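Local coordinates for protein bacterial regulatory proteins, tetR family (PDB 3AQT) that binds resorcinol as a TetR-family transcriptional repressor and probably recognises DNA through a helix-turn-helix motif, at residues R56-E61 with D65-A70; F213-L218 with A226-I231. One frame throughout, in Å; residues are numbered along the deposited sequence.

Overall arrangement
Interactions 1 and 2 lie on opposite sides of the chain's centre, with about 37 Å between their centres and about 23 Å between their nearest atoms. They share no helix. Interaction 1 joins helix 41-62 to the loop leading into helix 69-75, in the predicted DNA-binding part; interaction 2 joins helices 209-220 and 225-231 in the C-terminal, resorcinol-binding part. Both are largely buried and held by van der Waals packing, without hydrogen bonds between the segments. In interaction 1 a single valine meets two longer side chains, whereas interaction 2 brings two helices close over small alanines. At the rim of interaction 2, Arg229 also makes a long, weak ion pair with the second subunit.

Interaction 1. Residues R56-E61 with D65-A70; sequences RTLMAE and DNVGIA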
ATOM      1  N   ARG B  56      -5.928   7.282 -22.812  1.00 33.27           N
ATOM      2  CA  ARG B  56      -6.796   7.917 -21.826  1.00 33.53           C
ATOM      3  C   ARG B  56      -8.234   8.019 -22.288  1.00 32.88           C
ATOM      4  O   ARG B  56      -9.156   7.732 -21.542  1.00 32.74           O
ATOM      5  CB  ARG B  56      -6.310   9.320 -21.472  1.00 32.37           C
ATOM      6  CG  ARG B  56      -7.182   9.982 -20.408  1.00 32.59           C
ATOM      7  CD  ARG B  56      -6.832  11.447 -20.223  1.00 33.52           C
ATOM      8  NE  ARG B  56      -7.146  12.213 -21.423  1.00 37.11           N
ATOM      9  CZ  ARG B  56      -6.289  13.008 -22.052  1.00 37.21           C
ATOM     10  NH1 ARG B  56      -5.050  13.153 -21.600  1.00 34.69           N
ATOM     11  NH2 ARG B  56      -6.674  13.649 -23.143  1.00 40.85           N
ATOM     12  N   THR B  57      -8.428   8.454 -23.520  1.00 33.75           N
ATOM     13  CA  THR B  57      -9.774   8.597 -24.034  1.00 33.52           C
ATOM     14  C   THR B  57     -10.513   7.263 -24.054  1.00 34.52           C
ATOM     15  O   THR B  57     -11.665   7.181 -23.632  1.00 35.69           O
ATOM     16  CB  THR B  57      -9.738   9.211 -25.432  1.00 33.13           C
ATOM     17  OG1 THR B  57      -8.939  10.401 -25.387  1.00 34.10           O
ATOM     18  CG2 THR B  57     -11.140   9.564 -25.904  1.00 28.73           C
ATOM     19  N   LEU B  58      -9.845   6.216 -24.523  1.00 35.47           N
ATOM     20  CA  LEU B  58     -10.456   4.892 -24.585  1.00 37.58           C
ATOM     21  C   LEU B  58     -10.712   4.275 -23.201  1.00 39.21           C
ATOM     22  O   LEU B  58     -11.812   3.794 -22.918  1.00 38.55           O
ATOM     23  CB  LEU B  58      -9.580   3.964 -25.434  1.00 35.90           C
ATOM     24  CG  LEU B  58      -9.488   4.391 -26.906  1.00 35.79           C
ATOM     25  CD1 LEU B  58      -8.496   3.524 -27.658  1.00 35.51           C
ATOM     26  CD2 LEU B  58     -10.863   4.307 -27.533  1.00 33.57           C
HETATM   27  N   MSE B  59      -9.709   4.296 -22.331  1.00 41.22           N
HETATM   28  CA  MSE B  59      -9.877   3.730 -20.998  1.00 44.96           C
HETATM   29  C   MSE B  59     -10.939   4.456 -20.184  1.00 45.44           C
HETATM   30  O   MSE B  59     -11.613   3.848 -19.353  1.00 45.65           O
HETATM   31  CB  MSE B  59      -8.556   3.739 -20.243  1.00 46.16           C
HETATM   32  CG  MSE B  59      -7.534   2.801 -20.841  1.00 51.34           C
HETATM   33 SE   MSE B  59      -5.809   3.040 -20.046  1.00 61.47          SE
HETATM   34  CE  MSE B  59      -4.840   1.636 -20.968  1.00 57.94           C
ATOM     35  N   ALA B  60     -11.096   5.754 -20.417  1.00 45.74           N
ATOM     36  CA  ALA B  60     -12.096   6.521 -19.683  1.00 46.96           C
ATOM     37  C   ALA B  60     -13.487   5.993 -20.005  1.00 48.24           C
ATOM     38  O   ALA B  60     -14.370   5.976 -19.152  1.00 48.20           O
ATOM     39  CB  ALA B  60     -11.999   7.987 -20.051  1.00 45.41           C
ATOM     40  N   GLU B  61     -13.672   5.557 -21.244  1.00 50.51           N
ATOM     41  CA  GLU B  61     -14.957   5.038 -21.680  1.00 53.72           C
ATOM     42  C   GLU B  61     -15.175   3.580 -21.276  1.00 54.17           C
ATOM     43  O   GLU B  61     -16.235   3.232 -20.770  1.00 54.29           O
ATOM     44  CB  GLU B  61     -15.079   5.170 -23.202  1.00 55.81           C
ATOM     45  CG  GLU B  61     -14.671   6.541 -23.729  1.00 61.01           C
ATOM     46  CD  GLU B  61     -14.666   6.630 -25.254  1.00 64.18           C
ATOM     47  OE1 GLU B  61     -14.157   5.692 -25.901  1.00 65.20           O
ATOM     48  OE2 GLU B  61     -15.150   7.647 -25.806  1.00 66.05           O
ATOM     49  N   ASP B  65      -8.641  -1.704 -17.966  1.00 58.38           N
ATOM     50  CA  ASP B  65      -8.457  -3.127 -18.199  1.00 60.18           C
ATOM     51  C   ASP B  65      -9.092  -3.669 -19.480  1.00 59.21           C
ATOM     52  O   ASP B  65      -8.737  -4.754 -19.940  1.00 58.45           O
ATOM     53  CB  ASP B  65      -8.989  -3.898 -16.986  1.00 64.32           C
ATOM     54  CG  ASP B  65      -8.610  -5.365 -17.016  1.00 68.81           C
ATOM     55  OD1 ASP B  65      -7.398  -5.663 -17.142  1.00 68.93           O
ATOM     56  OD2 ASP B  65      -9.528  -6.215 -16.913  1.00 70.93           O
ATOM     57  N   ASN B  66     -10.013  -2.915 -20.070  1.00 57.34           N
ATOM     58  CA  ASN B  66     -10.686  -3.375 -21.276  1.00 55.34           C
ATOM     59  C   ASN B  66     -10.235  -2.723 -22.572  1.00 53.28           C
ATOM     60  O   ASN B  66     -11.001  -2.666 -23.527  1.00 54.21           O
ATOM     61  CB  ASN B  66     -12.190  -3.188 -21.118  1.00 57.54           C
ATOM     62  CG  ASN B  66     -12.717  -3.841 -19.862  1.00 60.71           C
ATOM     63  OD1 ASN B  66     -12.534  -5.043 -19.655  1.00 63.36           O
ATOM     64  ND2 ASN B  66     -13.371  -3.056 -19.011  1.00 59.66           N
ATOM     65  N   VAL B  67      -8.998  -2.241 -22.620  1.00 50.87           N
ATOM     66  CA  VAL B  67      -8.490  -1.601 -23.831  1.00 48.69           C
ATOM     67  C   VAL B  67      -7.116  -2.139 -24.190  1.00 48.85           C
ATOM     68  O   VAL B  67      -6.175  -2.028 -23.407  1.00 49.09           O
ATOM     69  CB  VAL B  67      -8.381  -0.068 -23.661  1.00 47.75           C
ATOM     70  CG1 VAL B  67      -7.864   0.555 -24.940  1.00 46.96           C
ATOM     71  CG2 VAL B  67      -9.736   0.521 -23.294  1.00 46.40           C
ATOM     72  N   GLY B  68      -7.001  -2.713 -25.382  1.00 48.13           N
ATOM     73  CA  GLY B  68      -5.730  -3.262 -25.809  1.00 47.55           C
ATOM     74  C   GLY B  68      -4.923  -2.250 -26.582  1.00 48.63           C
ATOM     75  O   GLY B  68      -5.454  -1.222 -27.005  1.00 50.75           O
ATOM     76  N   ILE B  69      -3.646  -2.537 -26.799  1.00 48.59           N
ATOM     77  CA  ILE B  69      -2.809  -1.588 -27.506  1.00 50.15           C
ATOM     78  C   ILE B  69      -3.144  -1.467 -28.989  1.00 49.87           C
ATOM     79  O   ILE B  69      -2.776  -0.487 -29.635  1.00 51.01           O
ATOM     80  CB  ILE B  69      -1.295  -1.914 -27.314  1.00 51.91           C
ATOM     81  CG1 ILE B  69      -0.794  -2.787 -28.447  1.00 51.81           C
ATOM     82  CG2 ILE B  69      -1.063  -2.583 -25.965  1.00 50.88           C
ATOM     83  CD1 ILE B  69      -0.193  -2.018 -29.614  1.00 47.18           C
ATOM     84  N   ALA B  70      -3.841  -2.451 -29.538  1.00 49.24           N
ATOM     85  CA  ALA B  70      -4.205  -2.373 -30.947  1.00 49.29           C
ATOM     86  C   ALA B  70      -5.187  -1.223 -31.118  1.00 48.15           C
ATOM     87  O   ALA B  70      -5.056  -0.400 -32.021  1.00 47.26           O
ATOM     88  CB  ALA B  70      -4.841  -3.678 -31.409  1.00 50.73           C
TER
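Leu58 and Met59, neighbours on helix 41-62, both rest against the side chain of Val67 in the loop that follows it, and together they form the whole contact. Two residues before Leu58, Arg56 does not reach that loop; its NH1 makes a salt bridge with Asp100 on helix 90-111. Leu58 comes next and meets Val67 at about a right angle. Its CB lies 3.8 Å from Val67 CG1, and its CD1 reaches the same methyl at 4.1 Å. The other methyl, Val67 CG2, sits against the Leu58 backbone, 3.9 Å from its carbonyl O. Val67 is turned with CG1 anti to its own backbone N (chi1 -179°), which sets CG1 against the leucine side chain and CG2 mainly against the helix backbone and Met59. Met59, a selenomethionine, crosses the valine obliquely and touches that second methyl at its base: its N is 3.9 Å and its CG 4.0 Å from Val67 CG2. Beyond CG its chain is fully extended and leaves the valine for the surrounding helices. Ala60 faces away from the loop, but its carbonyl O accepts a hydrogen bond from Arg138 NE. Val67 itself has a stretched backbone, and its O is held by Arg90 NH2. Gly68, immediately after it, is the N-cap residue of helix 69-75, the opening helix of the predicted helix-turn-helix. The contact thus lays the entry to that motif against the preceding helix, in the three-helix DNA-binding domain of the TetR family. Around it, Val67 and Met59 both touch Ile72 of helix 69-75 and Leu58 touches Glu71, while Met59 also packs on Leu94 of helix 90-111 and Ile139 of helix 138-146.

Interaction 2. Residues F213-L218 with A226-I231; sequences FAAAML and AEAREI
Leu218 and Ala228 meet where helices 209-220 and 225-231 come together, Leu218 CB and Ala228 CB 3.9 Å apart. Leu218 extends past the alanine: with CG anti to the carbonyl carbon (chi1 -79°), its branch carries CD1 to 3.7 Å from Ala228 O and 3.8 Å from Ile231 CG2. Leu218 and Ile231 cross at about a right angle, the isoleucine offering CB and CG2 to that one methyl while the end of its chain leads away from helix 209-220; the side chain also touches Asp118 and Arg174. One turn back, Ala215 sits beside Ala228 with its carbonyl O 3.7 Å from Ala228 CB. These small side chains let the short helical segments run with their axes only 8.1 Å apart, at 139° between directions, as a splayed antiparallel hairpin near the C-terminal end of the ligand-binding domain. Ala215 CB lies against the backbone of the second helix, 4.0 Å from Arg229 CA. Arg229 sets out away from helix 209-220 at its CB, yet its side chain lies along the rim of the contact beside Gln211 and Ile212 of that helix, and its NH1 makes a long, weak ion pair with Glu178 of the second subunit. On another face of helix 209-220, Phe213 packs on helix 180-199 and on Cys186 of the second subunit, and Met217 touches Leu127 of the resorcinol pocket.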
ATOM      1  N   PHE B 213     -11.613   8.444   6.243  1.00 37.06           N
ATOM      2  CA  PHE B 213     -10.231   8.213   5.869  1.00 35.73           C
ATOM      3  C   PHE B 213      -9.361   9.422   6.208  1.00 34.28           C
ATOM      4  O   PHE B 213      -8.275   9.279   6.768  1.00 34.38           O
ATOM      5  CB  PHE B 213     -10.098   7.905   4.375  1.00 34.62           C
ATOM      6  CG  PHE B 213      -8.668   7.813   3.920  1.00 33.53           C
ATOM      7  CD1 PHE B 213      -7.853   6.778   4.360  1.00 35.10           C
ATOM      8  CD2 PHE B 213      -8.111   8.811   3.130  1.00 33.25           C
ATOM      9  CE1 PHE B 213      -6.501   6.745   4.025  1.00 34.64           C
ATOM     10  CE2 PHE B 213      -6.764   8.789   2.791  1.00 34.57           C
ATOM     11  CZ  PHE B 213      -5.955   7.753   3.240  1.00 34.52           C
ATOM     12  N   ALA B 214      -9.838  10.613   5.867  1.00 33.50           N
ATOM     13  CA  ALA B 214      -9.076  11.828   6.139  1.00 32.75           C
ATOM     14  C   ALA B 214      -8.819  11.991   7.631  1.00 32.66           C
ATOM     15  O   ALA B 214      -7.726  12.399   8.044  1.00 32.30           O
ATOM     16  CB  ALA B 214      -9.811  13.048   5.590  1.00 32.90           C
ATOM     17  N   ALA B 215      -9.820  11.670   8.447  1.00 32.90           N
ATOM     18  CA  ALA B 215      -9.660  11.793   9.894  1.00 33.21           C
ATOM     19  C   ALA B 215      -8.521  10.911  10.390  1.00 34.61           C
ATOM     20  O   ALA B 215      -7.690  11.344  11.191  1.00 34.03           O
ATOM     21  CB  ALA B 215     -10.954  11.418  10.598  1.00 33.66           C
ATOM     22  N   ALA B 216      -8.482   9.672   9.908  1.00 35.10           N
ATOM     23  CA  ALA B 216      -7.433   8.739  10.309  1.00 35.97           C
ATOM     24  C   ALA B 216      -6.056   9.264   9.925  1.00 36.21           C
ATOM     25  O   ALA B 216      -5.092   9.100  10.681  1.00 36.14           O
ATOM     26  CB  ALA B 216      -7.667   7.370   9.679  1.00 35.76           C
HETATM   27  N   MSE B 217      -5.954   9.897   8.759  1.00 35.90           N
HETATM   28  CA  MSE B 217      -4.667  10.432   8.334  1.00 37.62           C
HETATM   29  C   MSE B 217      -4.300  11.633   9.194  1.00 38.04           C
HETATM   30  O   MSE B 217      -3.116  11.856   9.487  1.00 38.06           O
HETATM   31  CB  MSE B 217      -4.689  10.813   6.847  1.00 41.05           C
HETATM   32  CG  MSE B 217      -4.785   9.622   5.885  1.00 47.84           C
HETATM   33 SE   MSE B 217      -3.492   8.182   6.219  1.00 58.45          SE
HETATM   34  CE  MSE B 217      -1.878   9.225   6.200  1.00 55.84           C
ATOM     35  N   LEU B 218      -5.313  12.395   9.612  1.00 35.93           N
ATOM     36  CA  LEU B 218      -5.081  13.556  10.464  1.00 34.71           C
ATOM     37  C   LEU B 218      -4.579  13.077  11.810  1.00 34.10           C
ATOM     38  O   LEU B 218      -3.675  13.668  12.393  1.00 33.80           O
ATOM     39  CB  LEU B 218      -6.361  14.383  10.650  1.00 34.32           C
ATOM     40  CG  LEU B 218      -6.726  15.305   9.481  1.00 34.87           C
ATOM     41  CD1 LEU B 218      -7.978  16.094   9.792  1.00 34.59           C
ATOM     42  CD2 LEU B 218      -5.570  16.252   9.219  1.00 35.95           C
ATOM     43  N   ALA B 226     -10.611  13.475  18.540  1.00 46.55           N
ATOM     44  CA  ALA B 226     -11.927  14.088  18.343  1.00 45.76           C
ATOM     45  C   ALA B 226     -11.915  15.265  17.374  1.00 46.34           C
ATOM     46  O   ALA B 226     -12.867  15.465  16.607  1.00 46.48           O
ATOM     47  CB  ALA B 226     -12.506  14.528  19.676  1.00 46.28           C
ATOM     48  N   GLU B 227     -10.847  16.053  17.404  1.00 44.54           N
ATOM     49  CA  GLU B 227     -10.776  17.200  16.516  1.00 44.80           C
ATOM     50  C   GLU B 227     -10.685  16.764  15.053  1.00 44.36           C
ATOM     51  O   GLU B 227     -11.327  17.359  14.179  1.00 43.60           O
ATOM     52  CB  GLU B 227      -9.587  18.078  16.897  1.00 46.26           C
ATOM     53  CG  GLU B 227      -9.392  19.270  15.990  1.00 49.71           C
ATOM     54  CD  GLU B 227      -8.393  20.264  16.551  1.00 53.11           C
ATOM     55  OE1 GLU B 227      -7.535  19.848  17.362  1.00 52.51           O
ATOM     56  OE2 GLU B 227      -8.460  21.455  16.170  1.00 54.40           O
ATOM     57  N   ALA B 228      -9.911  15.709  14.802  1.00 42.68           N
ATOM     58  CA  ALA B 228      -9.717  15.173  13.454  1.00 42.26           C
ATOM     59  C   ALA B 228     -11.020  14.959  12.694  1.00 42.15           C
ATOM     60  O   ALA B 228     -11.173  15.416  11.565  1.00 42.62           O
ATOM     61  CB  ALA B 228      -8.940  13.862  13.522  1.00 40.50           C
ATOM     62  N   ARG B 229     -11.953  14.251  13.316  1.00 42.75           N
ATOM     63  CA  ARG B 229     -13.240  13.969  12.700  1.00 44.39           C
ATOM     64  C   ARG B 229     -13.932  15.269  12.280  1.00 44.66           C
ATOM     65  O   ARG B 229     -14.430  15.396  11.161  1.00 43.62           O
ATOM     66  CB  ARG B 229     -14.111  13.185  13.690  1.00 47.31           C
ATOM     67  CG  ARG B 229     -15.514  12.869  13.208  1.00 51.58           C
ATOM     68  CD  ARG B 229     -15.499  12.008  11.957  1.00 57.79           C
ATOM     69  NE  ARG B 229     -16.791  12.029  11.275  1.00 63.12           N
ATOM     70  CZ  ARG B 229     -17.061  11.348  10.166  1.00 66.08           C
ATOM     71  NH1 ARG B 229     -16.126  10.585   9.612  1.00 69.00           N
ATOM     72  NH2 ARG B 229     -18.263  11.431   9.606  1.00 66.43           N
ATOM     73  N   GLU B 230     -13.953  16.240  13.185  1.00 45.57           N
ATOM     74  CA  GLU B 230     -14.583  17.523  12.905  1.00 45.35           C
ATOM     75  C   GLU B 230     -13.952  18.211  11.702  1.00 44.01           C
ATOM     76  O   GLU B 230     -14.651  18.727  10.827  1.00 43.17           O
ATOM     77  CB  GLU B 230     -14.483  18.438  14.130  1.00 46.31           C
ATOM     78  CG  GLU B 230     -14.816  19.895  13.849  1.00 49.32           C
ATOM     79  CD  GLU B 230     -13.585  20.787  13.760  1.00 50.46           C
ATOM     80  OE1 GLU B 230     -12.726  20.710  14.669  1.00 51.26           O
ATOM     81  OE2 GLU B 230     -13.485  21.573  12.790  1.00 49.90           O
ATOM     82  N   ILE B 231     -12.626  18.230  11.665  1.00 41.82           N
ATOM     83  CA  ILE B 231     -11.931  18.870  10.562  1.00 42.27           C
ATOM     84  C   ILE B 231     -12.229  18.176   9.235  1.00 42.48           C
ATOM     85  O   ILE B 231     -12.379  18.829   8.209  1.00 43.18           O
ATOM     86  CB  ILE B 231     -10.418  18.874  10.795  1.00 43.06           C
ATOM     87  CG1 ILE B 231     -10.102  19.657  12.069  1.00 43.76           C
ATOM     88  CG2 ILE B 231      -9.716  19.490   9.595  1.00 42.52           C
ATOM     89  CD1 ILE B 231      -9.617  21.106  11.950  1.00 47.18           C
TER